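PDB 3KTA: chromosome segregation protein smc from Pyrococcus furiosus, which binds and hydrolyses ATP through its ABC-type head domain, which also shows adenylate kinase activity, and probably serves chromosome condensation and partitioning. Local coordinates for the interface of chains A and B. Numbering follows the deposited sequence. Chains: chain A, Chromosome segregation protein smc; chain B, Chromosome segregation protein smc.

Contact 1: the interface of chains A and B. Residues chain A 3-4, 24-27; chain B 119, 121.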
# COMPACT_ATOMS: atom_id res chain seq x y z
N TYR A 3 7.48 -3.52 -11.48
CA TYR A 3 7.65 -2.73 -10.25
C TYR A 3 7.91 -1.30 -10.62
O TYR A 3 8.27 -0.98 -11.75
CB TYR A 3 8.78 -3.28 -9.38
CG TYR A 3 10.14 -3.33 -10.01
CD1 TYR A 3 10.57 -4.48 -10.69
CD2 TYR A 3 11.02 -2.26 -9.91
CE1 TYR A 3 11.83 -4.54 -11.26
CE2 TYR A 3 12.30 -2.33 -10.48
CZ TYR A 3 12.68 -3.47 -11.15
OH TYR A 3 13.94 -3.52 -11.70
N ILE A 4 7.72 -0.42 -9.64
CA ILE A 4 7.87 1.01 -9.85
C ILE A 4 9.34 1.44 -9.77
O ILE A 4 10.01 1.22 -8.76
CB ILE A 4 7.05 1.81 -8.82
CG1 ILE A 4 5.59 1.36 -8.84
CG2 ILE A 4 7.19 3.33 -9.08
CD1 ILE A 4 4.76 1.95 -7.67
N PHE A 24 12.48 4.58 -6.38
CA PHE A 24 12.19 3.50 -5.43
C PHE A 24 13.10 2.30 -5.65
O PHE A 24 13.50 2.01 -6.78
CB PHE A 24 10.74 3.04 -5.55
CG PHE A 24 9.76 4.11 -5.25
CD1 PHE A 24 9.49 4.47 -3.94
CD2 PHE A 24 9.10 4.77 -6.27
CE1 PHE A 24 8.58 5.48 -3.65
CE2 PHE A 24 8.18 5.78 -5.99
CZ PHE A 24 7.92 6.14 -4.68
N SER A 25 13.43 1.59 -4.58
CA SER A 25 14.09 0.30 -4.71
C SER A 25 13.12 -0.71 -5.30
O SER A 25 11.93 -0.64 -5.04
CB SER A 25 14.55 -0.20 -3.34
OG SER A 25 15.01 -1.54 -3.44
N LYS A 26 13.61 -1.67 -6.08
CA LYS A 26 12.79 -2.79 -6.52
C LYS A 26 12.25 -3.58 -5.33
O LYS A 26 11.21 -4.24 -5.42
CB LYS A 26 13.61 -3.72 -7.42
CG LYS A 26 12.97 -5.05 -7.71
CD LYS A 26 13.90 -5.89 -8.56
CE LYS A 26 13.32 -7.27 -8.83
NZ LYS A 26 14.18 -8.00 -9.80
N GLY A 27 12.95 -3.48 -4.20
CA GLY A 27 12.58 -4.18 -2.99
C GLY A 27 11.79 -3.32 -2.01
O GLY A 27 10.65 -2.95 -2.28
N GLN B 119 7.50 -5.62 -4.50
CA GLN B 119 8.03 -4.33 -4.09
C GLN B 119 7.20 -3.80 -2.91
O GLN B 119 5.97 -3.94 -2.91
CB GLN B 119 7.96 -3.36 -5.27
CG GLN B 119 8.38 -1.93 -4.97
CD GLN B 119 8.34 -1.10 -6.24
OE1 GLN B 119 7.32 -1.09 -6.95
NE2 GLN B 119 9.44 -0.43 -6.56
N ILE B 121 6.61 -0.26 -0.53
CA ILE B 121 6.88 1.15 -0.27
C ILE B 121 6.17 1.48 1.03
O ILE B 121 4.94 1.37 1.12
CB ILE B 121 6.34 2.05 -1.40
CG1 ILE B 121 7.04 1.71 -2.72
CG2 ILE B 121 6.52 3.53 -1.05
CD1 ILE B 121 6.26 2.20 -3.94
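B:Gln119 reaches from its strand across to A:Ile4 and A:Ser25, joining the C-terminal to the N-terminal piece of the SMC head, an ABC-type ATPase domain. Its CG lies anti to the backbone N (chi1 176°) and the chain stays extended beyond, which carries the terminal amide between strand 3-10 and the loop at A:Ser25. There the amide reads the backbone of A:Ile4 from both ends: OE1 accepts from A:Ile4 N at 2.8 Å, the donor tilted from the carbonyl plane, while NE2 donates a hydrogen bond to A:Ile4 O at 2.8 Å, in the carbonyl plane and on a lone pair. The second N-H of NE2 meets A:Ser25 O at 2.9 Å, from above that carbonyl's plane. Both carbonyl oxygens bound by NE2 lie in the amide plane, and with the bond to OE1 they fix its rotation and distinguish its oxygen from its nitrogen. The ring of A:Tyr3 stands nearly perpendicular to this amide, 89° between planes, and A:Lys26 CG covers one ring face 3.6 Å above its plane. Beyond the amide, B:Ile121 crosses A:Phe24 at about a right angle, with B:Ile121 CD1 over one ring face, offset toward the rim, and B:Ile121 CG2 3.8 Å from A:Phe24 CE1.

Contact 2: the interface of chains A and B. Residues chain A 160, 163-164, 169; chain B 9, 37, 43-44.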
# COMPACT_ATOMS: atom_id res chain seq x y z
N ARG A 160 -14.58 -12.79 1.46
CA ARG A 160 -14.50 -13.93 0.57
C ARG A 160 -14.33 -13.49 -0.88
O ARG A 160 -13.62 -14.13 -1.66
CB ARG A 160 -15.72 -14.84 0.70
CG ARG A 160 -15.48 -16.23 0.10
CD ARG A 160 -16.73 -16.76 -0.60
NE ARG A 160 -16.96 -16.08 -1.87
CZ ARG A 160 -18.08 -15.43 -2.18
NH1 ARG A 160 -19.09 -15.39 -1.32
NH2 ARG A 160 -18.21 -14.85 -3.37
N ILE A 163 -10.86 -13.13 -1.91
CA ILE A 163 -10.27 -14.42 -2.27
C ILE A 163 -10.76 -14.93 -3.64
O ILE A 163 -9.97 -15.47 -4.41
CB ILE A 163 -10.46 -15.44 -1.15
CG1 ILE A 163 -9.86 -14.88 0.14
CG2 ILE A 163 -9.85 -16.79 -1.54
CD1 ILE A 163 -8.44 -14.29 -0.02
N ASP A 164 -12.04 -14.74 -3.96
CA ASP A 164 -12.52 -15.03 -5.32
C ASP A 164 -11.61 -14.37 -6.35
O ASP A 164 -11.18 -15.01 -7.31
CB ASP A 164 -13.92 -14.46 -5.55
CG ASP A 164 -15.00 -15.24 -4.87
OD1 ASP A 164 -14.69 -16.07 -3.98
OD2 ASP A 164 -16.17 -15.01 -5.22
N ILE A 169 -10.94 -16.73 -10.43
CA ILE A 169 -12.26 -17.10 -10.93
C ILE A 169 -13.10 -15.85 -11.16
O ILE A 169 -13.78 -15.74 -12.18
CB ILE A 169 -13.00 -18.04 -9.96
CG1 ILE A 169 -13.44 -17.28 -8.71
CG2 ILE A 169 -12.12 -19.22 -9.58
CD1 ILE A 169 -13.97 -18.19 -7.62
N PHE B 9 -11.14 -22.30 -6.42
CA PHE B 9 -11.32 -21.54 -5.19
C PHE B 9 -10.72 -22.27 -4.00
O PHE B 9 -9.97 -21.68 -3.23
CB PHE B 9 -12.79 -21.21 -4.91
CG PHE B 9 -13.00 -20.43 -3.64
CD1 PHE B 9 -12.97 -19.04 -3.64
CD2 PHE B 9 -13.22 -21.08 -2.44
CE1 PHE B 9 -13.16 -18.32 -2.47
CE2 PHE B 9 -13.41 -20.38 -1.26
CZ PHE B 9 -13.38 -18.99 -1.27
N LEU B 37 -14.50 -20.61 6.33
CA LEU B 37 -15.58 -20.37 5.37
C LEU B 37 -16.91 -20.54 6.10
O LEU B 37 -17.13 -21.55 6.77
CB LEU B 37 -15.49 -21.35 4.20
CG LEU B 37 -14.31 -21.12 3.25
CD1 LEU B 37 -14.15 -22.26 2.25
CD2 LEU B 37 -14.46 -19.78 2.51
N PRO B 43 -19.00 -22.45 -0.62
CA PRO B 43 -18.34 -21.26 -0.08
C PRO B 43 -18.94 -20.03 -0.70
O PRO B 43 -19.07 -18.99 -0.06
CB PRO B 43 -16.89 -21.41 -0.56
CG PRO B 43 -16.72 -22.86 -0.88
CD PRO B 43 -18.08 -23.32 -1.37
N PHE B 44 -19.32 -20.17 -1.96
CA PHE B 44 -19.86 -19.06 -2.71
C PHE B 44 -21.22 -18.61 -2.17
O PHE B 44 -21.75 -17.59 -2.61
CB PHE B 44 -19.90 -19.43 -4.20
CG PHE B 44 -18.56 -19.91 -4.74
CD1 PHE B 44 -17.64 -19.02 -5.25
CD2 PHE B 44 -18.21 -21.25 -4.68
CE1 PHE B 44 -16.42 -19.45 -5.72
CE2 PHE B 44 -16.97 -21.69 -5.14
CZ PHE B 44 -16.09 -20.80 -5.68
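Helix 156-167 of chain A, together with A:Ile169 in the loop that follows, meets helix 4-27 and the short 3-10 turn 43-45 of chain B. Here the N- and C-terminal pieces of the SMC head meet through two phenylalanines of chain B. B:Phe9 projects from its helix with CG anti to the backbone N (chi1 180°), which brings the CE1-CZ side of its ring against chain A. A:Ile163 CG2 lies to one side of the ring plane, 3.8 Å from B:Phe9 CE1, while A:Arg160 CG, 3.7 Å from B:Phe9 CZ, and A:Asp164 OD1 approach the rim from the opposite side. The carboxylate of A:Asp164 stands almost perpendicular to that ring. B:Leu37 of strand 32-37 sets its CD2 in plane at the ring edge, backing it from within chain B. Within chain A, the guanidinium of A:Arg160 holds the carboxylate side-on: NE hydrogen-bonds to OD1 of A:Asp164 at 3.1 Å and NH2 forms a salt bridge with OD2 at 2.8 Å. Both bonds are nearly straight and lie on the syn sides of the oxygens, though well out of the carboxylate plane, while the oxygens lie in the guanidinium plane. One guanidinium face is covered by B:Phe44 CA, offset toward the rim. At the ring edge of B:Phe44, in its plane, A:Ile169 CD1 abuts CE1 at 3.3 Å.

Contact 3: the interface of chains A and B. Residues chain A 4, 22, 24, 29, 31, 46; chain B 121, 137.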
# COMPACT_ATOMS: atom_id res chain seq x y z
N ILE A 4 7.72 -0.42 -9.64
CA ILE A 4 7.87 1.01 -9.85
C ILE A 4 9.34 1.44 -9.77
O ILE A 4 10.01 1.22 -8.76
CB ILE A 4 7.05 1.81 -8.82
CG1 ILE A 4 5.59 1.36 -8.84
CG2 ILE A 4 7.19 3.33 -9.08
CD1 ILE A 4 4.76 1.95 -7.67
N ILE A 22 11.10 10.95 -7.78
CA ILE A 22 11.12 10.12 -6.58
C ILE A 22 11.39 8.67 -6.95
O ILE A 22 10.51 8.00 -7.50
CB ILE A 22 9.78 10.21 -5.83
CG1 ILE A 22 9.39 11.66 -5.58
CG2 ILE A 22 9.85 9.39 -4.52
CD1 ILE A 22 8.04 11.82 -4.88
N PHE A 24 12.48 4.58 -6.38
CA PHE A 24 12.19 3.50 -5.43
C PHE A 24 13.10 2.30 -5.65
O PHE A 24 13.50 2.01 -6.78
CB PHE A 24 10.74 3.04 -5.55
CG PHE A 24 9.76 4.11 -5.25
CD1 PHE A 24 9.49 4.47 -3.94
CD2 PHE A 24 9.10 4.77 -6.27
CE1 PHE A 24 8.58 5.48 -3.65
CE2 PHE A 24 8.18 5.78 -5.99
CZ PHE A 24 7.92 6.14 -4.68
N THR A 29 11.47 0.11 0.09
CA THR A 29 11.81 1.52 0.31
C THR A 29 11.03 2.03 1.51
O THR A 29 9.83 1.81 1.61
CB THR A 29 11.46 2.40 -0.91
OG1 THR A 29 12.05 1.83 -2.09
CG2 THR A 29 11.96 3.82 -0.70
N ILE A 31 9.90 5.49 3.55
CA ILE A 31 9.72 6.93 3.40
C ILE A 31 9.56 7.53 4.79
O ILE A 31 8.64 7.15 5.52
CB ILE A 31 8.49 7.25 2.56
CG1 ILE A 31 8.66 6.67 1.15
CG2 ILE A 31 8.28 8.76 2.48
CD1 ILE A 31 7.40 6.76 0.30
N ILE A 46 0.52 8.14 -6.54
CA ILE A 46 0.33 6.81 -7.09
C ILE A 46 -1.15 6.53 -7.38
O ILE A 46 -1.50 6.07 -8.47
CB ILE A 46 0.92 5.73 -6.17
CG1 ILE A 46 2.44 5.95 -6.06
CG2 ILE A 46 0.56 4.32 -6.69
CD1 ILE A 46 3.10 5.09 -4.98
N ILE B 121 6.61 -0.26 -0.53
CA ILE B 121 6.88 1.15 -0.27
C ILE B 121 6.17 1.48 1.03
O ILE B 121 4.94 1.37 1.12
CB ILE B 121 6.34 2.05 -1.40
CG1 ILE B 121 7.04 1.71 -2.72
CG2 ILE B 121 6.52 3.53 -1.05
CD1 ILE B 121 6.26 2.20 -3.94
N ILE B 137 13.91 7.18 1.58
CA ILE B 137 13.57 8.47 1.01
C ILE B 137 13.21 9.40 2.16
O ILE B 137 12.41 9.04 3.02
CB ILE B 137 12.33 8.35 0.09
CG1 ILE B 137 12.65 7.53 -1.15
CG2 ILE B 137 11.80 9.73 -0.31
CD1 ILE B 137 11.43 7.26 -1.96
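Strand 28-33 of chain A runs parallel to two strands of chain B, with A:Thr29 bridged to B:Ile121 of strand 119-123 and A:Ile31 to B:Ile137 of strand 135-142, so that the two pieces of the SMC head build a shared sheet. The side chains mesh as an aliphatic core around A:Phe24. B:Ile137 sends its longer branch inward, CG1 lying anti to the carbonyl carbon (chi1 -67°) and the chain extended beyond it, which places CD1 among three residues of chain A. That methyl lies 3.7 Å from A:Ile22 CG2, with the two side chains crossing at about a right angle. It also meets the methyl of A:Thr29, CG2 to B:Ile137 CD1 at 3.7 Å; the threonine turns this methyl, rather than its hydroxyl, toward the isoleucine because CG2 sits anti to its backbone N. The third neighbour is A:Phe24, whose CE1 is 3.8 Å from B:Ile137 CD1, so this ring atom is shared by isoleucines from both strands of chain B. A:Ile31 and B:Ile137 lie side by side and point the same way, as expected of bridged neighbours on parallel strands. From helix 39-49, A:Ile46 approaches B:Ile121 at the periphery, 4.4 Å between their CD1 atoms. The extended branch of A:Ile31 slants across B:Ile121 and ends with CD1 3.6 Å from B:Ile121 CG2.

Contact 4: the interface of chains A and B. Residues chain A 31-32, 39, 42; chain B 137-139, 148.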
# COMPACT_ATOMS: atom_id res chain seq x y z
N ILE A 31 9.90 5.49 3.55
CA ILE A 31 9.72 6.93 3.40
C ILE A 31 9.56 7.53 4.79
O ILE A 31 8.64 7.15 5.52
CB ILE A 31 8.49 7.25 2.56
CG1 ILE A 31 8.66 6.67 1.15
CG2 ILE A 31 8.28 8.76 2.48
CD1 ILE A 31 7.40 6.76 0.30
N VAL A 32 10.47 8.43 5.15
CA VAL A 32 10.45 9.05 6.48
C VAL A 32 10.42 10.57 6.35
O VAL A 32 10.73 11.12 5.31
CB VAL A 32 11.68 8.62 7.36
CG1 VAL A 32 11.74 7.11 7.54
CG2 VAL A 32 12.99 9.14 6.78
N LYS A 39 4.49 13.16 3.13
CA LYS A 39 4.72 11.73 2.85
C LYS A 39 3.51 11.06 2.18
O LYS A 39 3.64 10.43 1.11
CB LYS A 39 5.12 10.99 4.14
CG LYS A 39 6.37 11.57 4.80
CD LYS A 39 6.72 10.78 6.07
CE LYS A 39 5.58 10.77 7.09
NZ LYS A 39 5.38 12.09 7.75
N ILE A 42 2.79 11.42 -1.57
CA ILE A 42 3.45 10.52 -2.52
C ILE A 42 2.56 9.32 -2.85
O ILE A 42 2.43 8.93 -4.00
CB ILE A 42 4.82 10.04 -1.99
CG1 ILE A 42 5.74 11.23 -1.76
CG2 ILE A 42 5.43 9.00 -2.94
CD1 ILE A 42 7.07 10.84 -1.12
N ILE B 137 13.91 7.18 1.58
CA ILE B 137 13.57 8.47 1.01
C ILE B 137 13.21 9.40 2.16
O ILE B 137 12.41 9.04 3.02
CB ILE B 137 12.33 8.35 0.09
CG1 ILE B 137 12.65 7.53 -1.15
CG2 ILE B 137 11.80 9.73 -0.31
CD1 ILE B 137 11.43 7.26 -1.96
N GLY B 138 13.82 10.59 2.18
CA GLY B 138 13.51 11.57 3.20
C GLY B 138 12.61 12.65 2.64
O GLY B 138 12.90 13.20 1.57
N VAL B 139 11.53 12.96 3.35
CA VAL B 139 10.63 14.04 2.96
C VAL B 139 10.74 15.20 3.97
O VAL B 139 10.78 14.99 5.18
CB VAL B 139 9.16 13.57 2.89
CG1 VAL B 139 8.25 14.68 2.41
CG2 VAL B 139 9.03 12.35 1.98
N VAL B 148 12.00 15.77 -1.66
CA VAL B 148 12.56 14.49 -1.27
C VAL B 148 14.06 14.44 -1.49
O VAL B 148 14.60 15.09 -2.38
CB VAL B 148 11.93 13.29 -2.03
CG1 VAL B 148 10.41 13.34 -1.96
CG2 VAL B 148 12.41 13.25 -3.47
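A:Val32 is gripped at both ends of its backbone by strand 135-142 of chain B. Its N donates to B:Ile137 O at 2.9 Å, and its O accepts from B:Val139 N at 2.8 Å. The two bonds straddle B:Gly138, the bridge partner of A:Val32 in parallel pairing, and set the register of the strands. Around this ladder, the side chain of B:Val139 faces chain A. Its CG1 lies anti to the backbone N (chi1 -176°), leaving CG2 anti to the carbonyl carbon and directed at A:Ile31, whose CG2 it meets at 3.7 Å. The same B:Val139 methyl meets A:Ile42 tip to tip, with A:Ile42 CD1 4.0 Å from B:Val139 CG2. A:Lys39 adds the aliphatic start of its chain, CG lying 3.9 Å from B:Val139 CB, before the chain bends at its third and fourth torsions. A:Lys39 is the P-loop (Walker A) lysine and belongs to the ATP-binding segment; this packing may let the C-terminal piece brace the base of the nucleotide site. In the fold, the paired strand 28-33 leads into the P-loop, whose last residues, from A:Lys39 on, already form the start of helix 39-49; the helix packs A:Lys39 and A:Ile42 over B:Val139, so strand 135-142 of chain B underlies the strand-loop-helix unit that binds phosphate.

Contacts 1, 3 and 4 form one continuous band. Contact 3 lies about 7 Å from contact 1 and about 8 Å from contact 4, measured between the centres of their C-alpha atoms; it shares A:Ile4, A:Phe24 and B:Ile121 with the former, A:Ile31 and B:Ile137 with the latter. Contact 2 stands apart, about 30 Å from contact 1 and 38 Å from contact 4, and uses other elements of both chains. The general lesson is that a split domain can be joined by a shared sheet and a distant anchor centred on two helices: the SMC termini together make one ATPase head, and two separated attachments would probably restrain their relative orientation.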